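Local atomic coordinates of VP4 CORE protein (Bluetongue virus, PDB entry 2JHP), a protein that is a multifunctional RNA-capping enzyme of the inner capsid, probably adding and methylating the cap guanosine of viral transcripts and then methylating the first ribose. Residues A120-A125 / A407-L412; Y411-C416 / A434-G439; S423-M428 / F449-S454. One frame throughout, in Å; residues are numbered along the deposited sequence.

Contact 1 (A120-A125 / A407-L412). With SAH (S-adenosyl-L-homocysteine), chain B; GUN (guanine), chain E.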
loop_
_atom_site.group_PDB
_atom_site.type_symbol
_atom_site.label_atom_id
_atom_site.label_comp_id
_atom_site.label_asym_id
_atom_site.label_seq_id
_atom_site.Cartn_x
_atom_site.Cartn_y
_atom_site.Cartn_z
ATOM N N ALA A 120 -7.142 3.602 0.093
ATOM C CA ALA A 120 -7.757 4.811 0.569
ATOM C C ALA A 120 -6.724 5.639 1.329
ATOM O O ALA A 120 -6.609 6.836 1.106
ATOM C CB ALA A 120 -8.946 4.488 1.420
ATOM N N LEU A 121 -5.944 4.996 2.187
ATOM C CA LEU A 121 -4.863 5.670 2.890
ATOM C C LEU A 121 -3.759 6.147 1.954
ATOM O O LEU A 121 -3.146 7.174 2.202
ATOM C CB LEU A 121 -4.259 4.766 3.961
ATOM C CG LEU A 121 -5.141 4.327 5.128
ATOM C CD1 LEU A 121 -4.273 3.674 6.221
ATOM C CD2 LEU A 121 -5.948 5.482 5.705
ATOM N N ARG A 122 -3.493 5.398 0.889
ATOM C CA ARG A 122 -2.405 5.752 0.001
ATOM C C ARG A 122 -2.787 6.916 -0.898
ATOM O O ARG A 122 -1.934 7.740 -1.243
ATOM C CB ARG A 122 -1.960 4.562 -0.836
ATOM C CG ARG A 122 -0.494 4.661 -1.281
ATOM C CD ARG A 122 -0.009 3.452 -2.080
ATOM N NE ARG A 122 -0.127 2.226 -1.299
ATOM C CZ ARG A 122 -1.138 1.379 -1.411
ATOM N NH1 ARG A 122 -2.098 1.636 -2.285
ATOM N NH2 ARG A 122 -1.185 0.294 -0.649
ATOM N N ASN A 123 -4.063 6.995 -1.275
ATOM C CA ASN A 123 -4.522 8.088 -2.115
ATOM C C ASN A 123 -4.458 9.395 -1.382
ATOM O O ASN A 123 -3.994 10.353 -1.932
ATOM C CB ASN A 123 -5.898 7.807 -2.715
ATOM C CG ASN A 123 -5.873 6.638 -3.716
ATOM O OD1 ASN A 123 -4.808 6.123 -4.093
ATOM N ND2 ASN A 123 -7.056 6.213 -4.141
ATOM N N TYR A 124 -4.852 9.408 -0.117
ATOM C CA TYR A 124 -4.678 10.593 0.725
ATOM C C TYR A 124 -3.199 11.006 0.734
ATOM O O TYR A 124 -2.873 12.206 0.623
ATOM C CB TYR A 124 -5.190 10.340 2.154
ATOM C CG TYR A 124 -4.715 11.355 3.186
ATOM C CD1 TYR A 124 -5.369 12.582 3.346
ATOM C CD2 TYR A 124 -3.609 11.086 4.007
ATOM C CE1 TYR A 124 -4.940 13.511 4.293
ATOM C CE2 TYR A 124 -3.166 12.016 4.961
ATOM C CZ TYR A 124 -3.837 13.228 5.097
ATOM O OH TYR A 124 -3.400 14.158 6.031
ATOM N N ALA A 125 -2.326 9.999 0.845
ATOM C CA ALA A 125 -0.880 10.210 0.911
ATOM C C ALA A 125 -0.278 10.760 -0.383
ATOM O O ALA A 125 0.706 11.501 -0.329
ATOM C CB ALA A 125 -0.151 8.934 1.343
ATOM N N ALA A 407 5.414 9.942 3.569
ATOM C CA ALA A 407 4.404 8.955 3.954
ATOM C C ALA A 407 5.086 7.639 4.316
ATOM O O ALA A 407 6.126 7.290 3.751
ATOM C CB ALA A 407 3.406 8.731 2.821
ATOM N N ASP A 408 4.493 6.899 5.249
ATOM C CA ASP A 408 5.157 5.714 5.813
ATOM C C ASP A 408 4.195 4.532 6.016
ATOM O O ASP A 408 3.928 4.085 7.134
ATOM C CB ASP A 408 5.889 6.112 7.093
ATOM C CG ASP A 408 7.064 7.040 6.816
ATOM O OD1 ASP A 408 8.175 6.520 6.562
ATOM O OD2 ASP A 408 6.873 8.284 6.853
ATOM N N LEU A 409 3.676 4.048 4.896
ATOM C CA LEU A 409 2.541 3.151 4.908
ATOM C C LEU A 409 2.963 1.668 4.895
ATOM O O LEU A 409 3.755 1.245 4.059
ATOM C CB LEU A 409 1.610 3.488 3.736
ATOM C CG LEU A 409 0.953 4.872 3.720
ATOM C CD1 LEU A 409 0.375 5.216 2.378
ATOM C CD2 LEU A 409 -0.111 4.952 4.788
ATOM N N PHE A 410 2.449 0.924 5.871
ATOM C CA PHE A 410 2.500 -0.527 5.918
ATOM C C PHE A 410 3.906 -1.111 5.831
ATOM O O PHE A 410 4.195 -1.900 4.936
ATOM C CB PHE A 410 1.602 -1.167 4.827
ATOM C CG PHE A 410 0.203 -0.646 4.797
ATOM C CD1 PHE A 410 -0.201 0.206 3.786
ATOM C CD2 PHE A 410 -0.712 -1.017 5.772
ATOM C CE1 PHE A 410 -1.490 0.692 3.746
ATOM C CE2 PHE A 410 -2.019 -0.542 5.737
ATOM C CZ PHE A 410 -2.407 0.318 4.725
ATOM N N TYR A 411 4.773 -0.727 6.759
ATOM C CA TYR A 411 6.119 -1.268 6.775
ATOM C C TYR A 411 6.763 -1.199 8.154
ATOM O O TYR A 411 7.490 -2.112 8.550
ATOM C CB TYR A 411 6.998 -0.600 5.695
ATOM C CG TYR A 411 7.684 0.700 6.081
ATOM C CD1 TYR A 411 8.919 0.688 6.730
ATOM C CD2 TYR A 411 7.112 1.937 5.765
ATOM C CE1 TYR A 411 9.567 1.880 7.074
ATOM C CE2 TYR A 411 7.749 3.145 6.104
ATOM C CZ TYR A 411 8.976 3.111 6.750
ATOM O OH TYR A 411 9.613 4.280 7.110
ATOM N N LEU A 412 6.493 -0.119 8.879
ATOM C CA LEU A 412 7.100 0.105 10.199
ATOM C C LEU A 412 7.246 -1.152 11.068
ATOM O O LEU A 412 8.341 -1.472 11.516
ATOM C CB LEU A 412 6.326 1.180 10.954
ATOM C CG LEU A 412 6.806 2.644 10.934
ATOM C CD1 LEU A 412 8.049 2.889 10.108
ATOM C CD2 LEU A 412 5.698 3.580 10.518
HETATM N N SAH B . 4.310 0.771 1.639
HETATM C CA SAH B . 3.598 -0.095 0.647
HETATM C CB SAH B . 3.979 -1.578 0.690
HETATM C CG SAH B . 4.508 -2.193 1.973
HETATM S SD SAH B . 5.195 -3.840 1.649
HETATM C C SAH B . 2.088 0.078 0.690
HETATM O O SAH B . 1.591 1.200 0.805
HETATM O OXT SAH B . 1.334 -0.888 0.576
HETATM C "C5'" SAH B . 6.494 -3.542 2.882
HETATM C "C4'" SAH B . 7.841 -3.215 2.259
HETATM O "O4'" SAH B . 8.575 -2.334 3.086
HETATM C "C3'" SAH B . 8.704 -4.456 2.047
HETATM O "O3'" SAH B . 9.305 -4.319 0.770
HETATM C "C2'" SAH B . 9.778 -4.357 3.119
HETATM O "O2'" SAH B . 11.015 -4.875 2.709
HETATM C "C1'" SAH B . 9.884 -2.845 3.316
HETATM N N9 SAH B . 10.422 -2.466 4.642
HETATM C C8 SAH B . 10.189 -3.084 5.849
HETATM N N7 SAH B . 10.878 -2.423 6.815
HETATM C C5 SAH B . 11.547 -1.393 6.246
HETATM C C6 SAH B . 12.388 -0.402 6.759
HETATM N N6 SAH B . 12.660 -0.361 8.062
HETATM N N1 SAH B . 12.932 0.549 5.916
HETATM C C2 SAH B . 12.644 0.518 4.563
HETATM N N3 SAH B . 11.811 -0.461 4.049
HETATM C C4 SAH B . 11.270 -1.406 4.874
HETATM N N9 GUN E . -2.373 -2.791 0.146
HETATM C C8 GUN E . -1.162 -3.267 -0.139
HETATM N N7 GUN E . -0.665 -3.879 0.940
HETATM C C5 GUN E . -1.565 -3.799 1.920
HETATM C C6 GUN E . -1.593 -4.251 3.241
HETATM O O6 GUN E . -0.641 -4.868 3.715
HETATM N N1 GUN E . -2.723 -3.994 4.029
HETATM C C2 GUN E . -3.790 -3.283 3.457
HETATM N N2 GUN E . -4.871 -3.025 4.168
HETATM N N3 GUN E . -3.727 -2.863 2.182
HETATM C C4 GUN E . -2.655 -3.102 1.411
#

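Contact 2 (Y411-C416 / A434-G439). With SAH (S-adenosyl-L-homocysteine), chain B.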
loop_
_atom_site.group_PDB
_atom_site.type_symbol
_atom_site.label_atom_id
_atom_site.label_comp_id
_atom_site.label_asym_id
_atom_site.label_seq_id
_atom_site.Cartn_x
_atom_site.Cartn_y
_atom_site.Cartn_z
ATOM N N TYR A 411 4.773 -0.727 6.759
ATOM C CA TYR A 411 6.119 -1.268 6.775
ATOM C C TYR A 411 6.763 -1.199 8.154
ATOM O O TYR A 411 7.490 -2.112 8.550
ATOM C CB TYR A 411 6.998 -0.600 5.695
ATOM C CG TYR A 411 7.684 0.700 6.081
ATOM C CD1 TYR A 411 8.919 0.688 6.730
ATOM C CD2 TYR A 411 7.112 1.937 5.765
ATOM C CE1 TYR A 411 9.567 1.880 7.074
ATOM C CE2 TYR A 411 7.749 3.145 6.104
ATOM C CZ TYR A 411 8.976 3.111 6.750
ATOM O OH TYR A 411 9.613 4.280 7.110
ATOM N N LEU A 412 6.493 -0.119 8.879
ATOM C CA LEU A 412 7.100 0.105 10.199
ATOM C C LEU A 412 7.246 -1.152 11.068
ATOM O O LEU A 412 8.341 -1.472 11.516
ATOM C CB LEU A 412 6.326 1.180 10.954
ATOM C CG LEU A 412 6.806 2.644 10.934
ATOM C CD1 LEU A 412 8.049 2.889 10.108
ATOM C CD2 LEU A 412 5.698 3.580 10.518
ATOM N N THR A 413 6.141 -1.870 11.268
ATOM C CA THR A 413 6.056 -2.959 12.208
ATOM C C THR A 413 6.252 -4.300 11.538
ATOM O O THR A 413 5.856 -5.343 12.085
ATOM C CB THR A 413 4.704 -2.960 12.890
ATOM O OG1 THR A 413 3.685 -2.700 11.922
ATOM C CG2 THR A 413 4.654 -1.891 13.988
ATOM N N ASN A 414 6.845 -4.276 10.341
ATOM C CA ASN A 414 7.414 -5.463 9.713
ATOM C C ASN A 414 8.457 -6.068 10.649
ATOM O O ASN A 414 9.175 -5.334 11.337
ATOM C CB ASN A 414 8.090 -5.111 8.388
ATOM C CG ASN A 414 7.115 -5.013 7.215
ATOM O OD1 ASN A 414 7.536 -5.089 6.063
ATOM N ND2 ASN A 414 5.823 -4.830 7.498
ATOM N N ARG A 415 8.550 -7.399 10.653
ATOM C CA ARG A 415 9.392 -8.115 11.598
ATOM C C ARG A 415 10.883 -7.734 11.515
ATOM O O ARG A 415 11.603 -7.825 12.516
ATOM C CB ARG A 415 9.179 -9.621 11.457
ATOM C CG ARG A 415 9.486 -10.406 12.722
ATOM C CD ARG A 415 8.697 -11.720 12.792
ATOM N NE ARG A 415 7.251 -11.471 12.840
ATOM C CZ ARG A 415 6.537 -11.348 13.958
ATOM N NH1 ARG A 415 7.112 -11.462 15.152
ATOM N NH2 ARG A 415 5.236 -11.122 13.879
ATOM N N CYS A 416 11.329 -7.289 10.339
ATOM C CA CYS A 416 12.700 -6.792 10.157
ATOM C C CYS A 416 13.025 -5.518 10.959
ATOM O O CYS A 416 14.176 -5.100 11.001
ATOM C CB CYS A 416 12.985 -6.549 8.673
ATOM S SG CYS A 416 12.072 -5.156 7.974
ATOM N N ALA A 434 1.301 7.575 8.618
ATOM C CA ALA A 434 2.054 6.362 8.923
ATOM C C ALA A 434 1.132 5.310 9.545
ATOM O O ALA A 434 0.110 5.651 10.156
ATOM C CB ALA A 434 3.220 6.690 9.838
ATOM N N THR A 435 1.470 4.040 9.355
ATOM C CA THR A 435 0.702 2.946 9.953
ATOM C C THR A 435 1.569 2.061 10.839
ATOM O O THR A 435 2.758 1.912 10.598
ATOM C CB THR A 435 0.036 2.041 8.896
ATOM O OG1 THR A 435 1.042 1.516 8.027
ATOM C CG2 THR A 435 -1.010 2.794 8.102
ATOM N N ALA A 436 0.945 1.480 11.856
ATOM C CA ALA A 436 1.587 0.507 12.713
ATOM C C ALA A 436 0.594 -0.580 13.106
ATOM O O ALA A 436 -0.550 -0.311 13.463
ATOM C CB ALA A 436 2.164 1.175 13.949
ATOM N N TRP A 437 1.051 -1.814 13.029
ATOM C CA TRP A 437 0.243 -2.959 13.397
ATOM C C TRP A 437 0.066 -3.085 14.930
ATOM O O TRP A 437 1.052 -3.047 15.670
ATOM C CB TRP A 437 0.896 -4.223 12.839
ATOM C CG TRP A 437 0.139 -5.441 13.116
ATOM C CD1 TRP A 437 0.320 -6.294 14.167
ATOM C CD2 TRP A 437 -0.933 -5.985 12.342
ATOM N NE1 TRP A 437 -0.563 -7.347 14.087
ATOM C CE2 TRP A 437 -1.348 -7.176 12.979
ATOM C CE3 TRP A 437 -1.573 -5.594 11.167
ATOM C CZ2 TRP A 437 -2.376 -7.974 12.482
ATOM C CZ3 TRP A 437 -2.604 -6.379 10.672
ATOM C CH2 TRP A 437 -2.995 -7.564 11.330
ATOM N N VAL A 438 -1.186 -3.226 15.375
ATOM C CA VAL A 438 -1.518 -3.315 16.790
ATOM C C VAL A 438 -2.349 -4.563 17.068
ATOM O O VAL A 438 -2.622 -4.887 18.229
ATOM C CB VAL A 438 -2.266 -2.056 17.307
ATOM C CG1 VAL A 438 -1.347 -0.838 17.310
ATOM C CG2 VAL A 438 -3.527 -1.792 16.501
ATOM N N GLY A 439 -2.756 -5.259 16.006
ATOM C CA GLY A 439 -3.554 -6.460 16.129
ATOM C C GLY A 439 -2.874 -7.544 16.951
ATOM O O GLY A 439 -1.680 -7.785 16.797
HETATM N N SAH B . 4.310 0.771 1.639
HETATM C CA SAH B . 3.598 -0.095 0.647
HETATM C CB SAH B . 3.979 -1.578 0.690
HETATM C CG SAH B . 4.508 -2.193 1.973
HETATM S SD SAH B . 5.195 -3.840 1.649
HETATM C C SAH B . 2.088 0.078 0.690
HETATM O O SAH B . 1.591 1.200 0.805
HETATM O OXT SAH B . 1.334 -0.888 0.576
HETATM C "C5'" SAH B . 6.494 -3.542 2.882
HETATM C "C4'" SAH B . 7.841 -3.215 2.259
HETATM O "O4'" SAH B . 8.575 -2.334 3.086
HETATM C "C3'" SAH B . 8.704 -4.456 2.047
HETATM O "O3'" SAH B . 9.305 -4.319 0.770
HETATM C "C2'" SAH B . 9.778 -4.357 3.119
HETATM O "O2'" SAH B . 11.015 -4.875 2.709
HETATM C "C1'" SAH B . 9.884 -2.845 3.316
HETATM N N9 SAH B . 10.422 -2.466 4.642
HETATM C C8 SAH B . 10.189 -3.084 5.849
HETATM N N7 SAH B . 10.878 -2.423 6.815
HETATM C C5 SAH B . 11.547 -1.393 6.246
HETATM C C6 SAH B . 12.388 -0.402 6.759
HETATM N N6 SAH B . 12.660 -0.361 8.062
HETATM N N1 SAH B . 12.932 0.549 5.916
HETATM C C2 SAH B . 12.644 0.518 4.563
HETATM N N3 SAH B . 11.811 -0.461 4.049
HETATM C C4 SAH B . 11.270 -1.406 4.874
HETATM O O HOH W 1 4.358 1.740 8.270
#

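Contact 3 (S423-M428 / F449-S454)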
loop_
_atom_site.group_PDB
_atom_site.type_symbol
_atom_site.label_atom_id
_atom_site.label_comp_id
_atom_site.label_asym_id
_atom_site.label_seq_id
_atom_site.Cartn_x
_atom_site.Cartn_y
_atom_site.Cartn_z
ATOM N N SER A 423 12.700 4.619 17.003
ATOM C CA SER A 423 12.849 5.233 15.688
ATOM C C SER A 423 11.558 5.092 14.894
ATOM O O SER A 423 11.312 5.866 13.963
ATOM C CB SER A 423 14.048 4.645 14.928
ATOM O OG SER A 423 13.820 3.283 14.602
ATOM N N ILE A 424 10.746 4.098 15.271
ATOM C CA ILE A 424 9.406 3.918 14.713
ATOM C C ILE A 424 8.533 5.084 15.155
ATOM O O ILE A 424 7.931 5.751 14.328
ATOM C CB ILE A 424 8.769 2.537 15.111
ATOM C CG1 ILE A 424 9.477 1.382 14.379
ATOM C CG2 ILE A 424 7.246 2.519 14.855
ATOM C CD1 ILE A 424 9.033 -0.010 14.798
ATOM N N TYR A 425 8.496 5.344 16.458
ATOM C CA TYR A 425 7.727 6.468 16.992
ATOM C C TYR A 425 8.242 7.811 16.469
ATOM O O TYR A 425 7.463 8.730 16.235
ATOM C CB TYR A 425 7.683 6.425 18.529
ATOM C CG TYR A 425 6.830 5.294 19.065
ATOM C CD1 TYR A 425 7.392 4.244 19.804
ATOM C CD2 TYR A 425 5.459 5.258 18.810
ATOM C CE1 TYR A 425 6.593 3.182 20.279
ATOM C CE2 TYR A 425 4.660 4.192 19.276
ATOM C CZ TYR A 425 5.228 3.177 20.008
ATOM O OH TYR A 425 4.405 2.182 20.439
ATOM N N GLU A 426 9.552 7.896 16.255
ATOM C CA GLU A 426 10.177 9.073 15.660
ATOM C C GLU A 426 9.635 9.326 14.250
ATOM O O GLU A 426 9.443 10.473 13.856
ATOM C CB GLU A 426 11.701 8.921 15.641
ATOM C CG GLU A 426 12.483 10.228 15.642
ATOM C CD GLU A 426 13.006 10.621 17.025
ATOM O OE1 GLU A 426 13.554 9.734 17.725
ATOM O OE2 GLU A 426 12.894 11.817 17.410
ATOM N N VAL A 427 9.374 8.262 13.494
ATOM C CA VAL A 427 8.700 8.400 12.199
ATOM C C VAL A 427 7.244 8.880 12.345
ATOM O O VAL A 427 6.826 9.829 11.677
ATOM C CB VAL A 427 8.747 7.095 11.379
ATOM C CG1 VAL A 427 7.850 7.197 10.160
ATOM C CG2 VAL A 427 10.163 6.789 10.962
ATOM N N MET A 428 6.488 8.233 13.230
ATOM C CA MET A 428 5.088 8.598 13.476
ATOM C C MET A 428 4.896 10.043 14.014
ATOM O O MET A 428 3.813 10.610 13.905
ATOM C CB MET A 428 4.408 7.560 14.378
ATOM C CG MET A 428 4.624 6.108 13.919
ATOM S SD MET A 428 3.374 4.896 14.412
ATOM C CE MET A 428 2.901 5.488 16.032
ATOM N N PHE A 449 4.786 -7.510 13.922
ATOM C CA PHE A 449 4.650 -7.523 15.363
ATOM C C PHE A 449 3.742 -6.368 15.766
ATOM O O PHE A 449 3.713 -5.325 15.106
ATOM C CB PHE A 449 6.018 -7.434 16.040
ATOM C CG PHE A 449 6.739 -6.126 15.813
ATOM C CD1 PHE A 449 6.575 -5.042 16.698
ATOM C CD2 PHE A 449 7.604 -5.974 14.740
ATOM C CE1 PHE A 449 7.246 -3.857 16.511
ATOM C CE2 PHE A 449 8.276 -4.763 14.551
ATOM C CZ PHE A 449 8.089 -3.713 15.439
ATOM N N ALA A 450 2.994 -6.568 16.848
ATOM C CA ALA A 450 2.052 -5.581 17.366
ATOM C C ALA A 450 2.686 -4.617 18.365
ATOM O O ALA A 450 3.328 -5.041 19.311
ATOM C CB ALA A 450 0.859 -6.289 18.000
ATOM N N LEU A 451 2.495 -3.316 18.142
ATOM C CA LEU A 451 2.812 -2.282 19.133
ATOM C C LEU A 451 1.680 -2.259 20.149
ATOM O O LEU A 451 0.523 -2.381 19.771
ATOM C CB LEU A 451 2.925 -0.893 18.478
ATOM C CG LEU A 451 4.089 -0.552 17.548
ATOM C CD1 LEU A 451 4.114 0.926 17.237
ATOM C CD2 LEU A 451 5.428 -1.017 18.122
ATOM N N PRO A 452 2.007 -2.159 21.451
ATOM C CA PRO A 452 0.929 -2.007 22.433
ATOM C C PRO A 452 0.086 -0.780 22.135
ATOM O O PRO A 452 0.628 0.310 22.008
ATOM C CB PRO A 452 1.694 -1.850 23.763
ATOM C CG PRO A 452 2.997 -2.525 23.534
ATOM C CD PRO A 452 3.333 -2.237 22.107
ATOM N N ARG A 453 -1.225 -0.961 22.002
ATOM C CA ARG A 453 -2.159 0.147 21.718
ATOM C C ARG A 453 -2.054 1.345 22.656
ATOM O O ARG A 453 -2.082 2.491 22.212
ATOM C CB ARG A 453 -3.601 -0.336 21.733
ATOM C CG ARG A 453 -3.991 -1.153 20.530
ATOM C CD ARG A 453 -5.467 -1.379 20.542
ATOM N NE ARG A 453 -5.882 -2.133 19.379
ATOM C CZ ARG A 453 -5.887 -3.464 19.304
ATOM N NH1 ARG A 453 -6.281 -4.051 18.182
ATOM N NH2 ARG A 453 -5.497 -4.197 20.345
ATOM N N SER A 454 -1.952 1.074 23.952
ATOM C CA SER A 454 -1.911 2.133 24.948
ATOM C C SER A 454 -0.628 2.934 24.818
ATOM O O SER A 454 -0.630 4.146 25.010
ATOM C CB SER A 454 -2.066 1.571 26.360
ATOM O OG SER A 454 -0.956 0.767 26.722
#

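Contact 1 (A120-A125 / A407-L412)
Arg122 and Leu121 of helix 114-128 lie against Leu409 and Phe410, on the chain that follows from strand 406-408, in a Rossmann-like methyltransferase domain. Its 3-2-1-4-5-7-6 sheet is that of S-adenosylmethionine-dependent methyltransferases, with strand 406-408 in the fourth place. Arg122 suits the border between core and pocket, because its stem is aliphatic and its tip charged. CB and CG pack on Leu409 CD1, with CG 3.8 Å from that methyl. The chain then bends at CD (chi3 -60°), swinging NE toward the amino-acid end of S-adenosylhomocysteine; CD itself lies 4.0 Å from the ligand's O. NE donates to that O at 2.9 Å with an N-H...O angle of 162°, and NH2 binds its OXT at 3.0 Å. A second bond from NH2 to O is weak. NH2 also approaches guanine N9, 3.4 Å away near the guanidinium plane, so one side chain touches both ligands. The carboxylate is thus held by two nitrogens, while NH1 forms a salt bridge with Asp119, which would fix the guanidinium's rotation.

Below this polar layer the packing is apolar. Ala125 CB is 3.9 Å from Ala407 CB; two such small side chains let helix and strand come close. Leu121 CD1 meets Phe410 CZ at 4.1 Å, the two side chains crossing at about a right angle. The flat Phe410 ring receives guanine on one face, offset toward the rim, with CE2 3.9 Å from guanine N1.

Contact 2 (Y411-C416 / A434-G439)
The indole of Trp437 leads away from Thr413; of the tryptophan side chain, CB comes nearest, 3.3 Å from Thr413 OG1. Over one face of the indole lies Gly439 N, offset toward the rim; Phe499 packs edge-to-face with it, and Tyr446 meets it with planes at about 40°. The other flat group, the Tyr411 ring, carries Leu412 CD1 over one face, 3.4 Å above the plane, and has N6 of S-adenosylhomocysteine at its edge. Here the loop after the fourth strand of the methyltransferase sheet packs on the fifth, 433-437. The loop contains a type I turn from Tyr411 to Asn414.

Thr413 is both polar and branched, and uses both properties. Its OG1 lies between the backbone N and the carbonyl carbon (chi1 43°), where it accepts the N-H of Trp437 at 3.0 Å and a nearly straight 166°. The same oxygen is hydrogen-bonded to Asp448, so this buried hydroxyl has two partners. Its methyl CG2 rests on Ala436 CB at 3.9 Å, a small residue that lets the turn come near the strand.

Leu412 supplies the apolar neighbour, with CD2 4.0 Å from Ala434 CB. A water bridges two backbone groups: it accepts from Leu412 N at 2.9 Å and donates to Thr435 O at 2.8 Å. Beyond the turn the loop lines the adenine site, where Cys416 SG lies 3.2 Å from N7 of the ligand.

Contact 3 (S423-M428 / F449-S454)
Ile424 and Phe449 meet tip to tip because of two torsions. In Ile424 CD1 is anti to CA (chi2 174°), extending the longer branch away from helix 421-430. In Phe449 CG sits between the backbone N and the carbonyl carbon (chi1 66°), the crowded position, and the end of the ring comes nearer to the helix than the direction of its CB would suggest. Ile424 CD1 then stands at the edge of the ring, near its plane, 3.9 Å from CZ.

Leu451 makes the second meeting, with CD1 anti to CA (chi2 -170°) and reaching toward the helix. That methyl approaches Tyr425 tip to tip, lying 3.5 Å from OH and 3.7 Å from CZ. It also comes within 4.2 Å of Ile424 CG2, so one leucine branch fits between two consecutive helix residues. No hydrogen bond links the two segments. The backbones stay apart, the nearest CA atoms, those of Ile424 and Leu451, being 10.1 Å from each other, and large side chains span the gap. Tyrosine suits this partly exposed place: its long ring carries the contact out to OH, which lies against the leucine methyl. Pro452 follows at the N-cap position, a place where its lack of an N-H costs no helical bond.

Helix 421-430 is the connection of a beta-alpha-beta crossover between the parallel strands 406-408 and 433-437. Tyr425 also touches Thr455, Val456 and Asn459 of helix 453-460. Leu451 rests on Ala436 of strand 433-437 as well as on Val456, and Val427 packs against Arg406 and Asp408 of strand 406-408.

Contacts 1 and 2 are buried and contact 3 only partly so, with its centre farthest from the middle of the chain. The first two share Tyr411 and Leu412, reach neighbouring strands of one sheet, and both border S-adenosylhomocysteine; Phe410 N and Thr435 OG1 join them, 2.6 Å apart. Contact 2 in turn is tied to contact 3 by probable backbone bonds, Thr413 O to Phe449 N and Trp437 O to Leu451 N. Chemistry follows place: contact 1 mixes an apolar floor with charged recognition of ligand, contact 2 combines backbone polar groups, a threonine and a water with small apolar contacts, and contact 3 is apolar packing between helix 421-430 and the approach to helix 453-460.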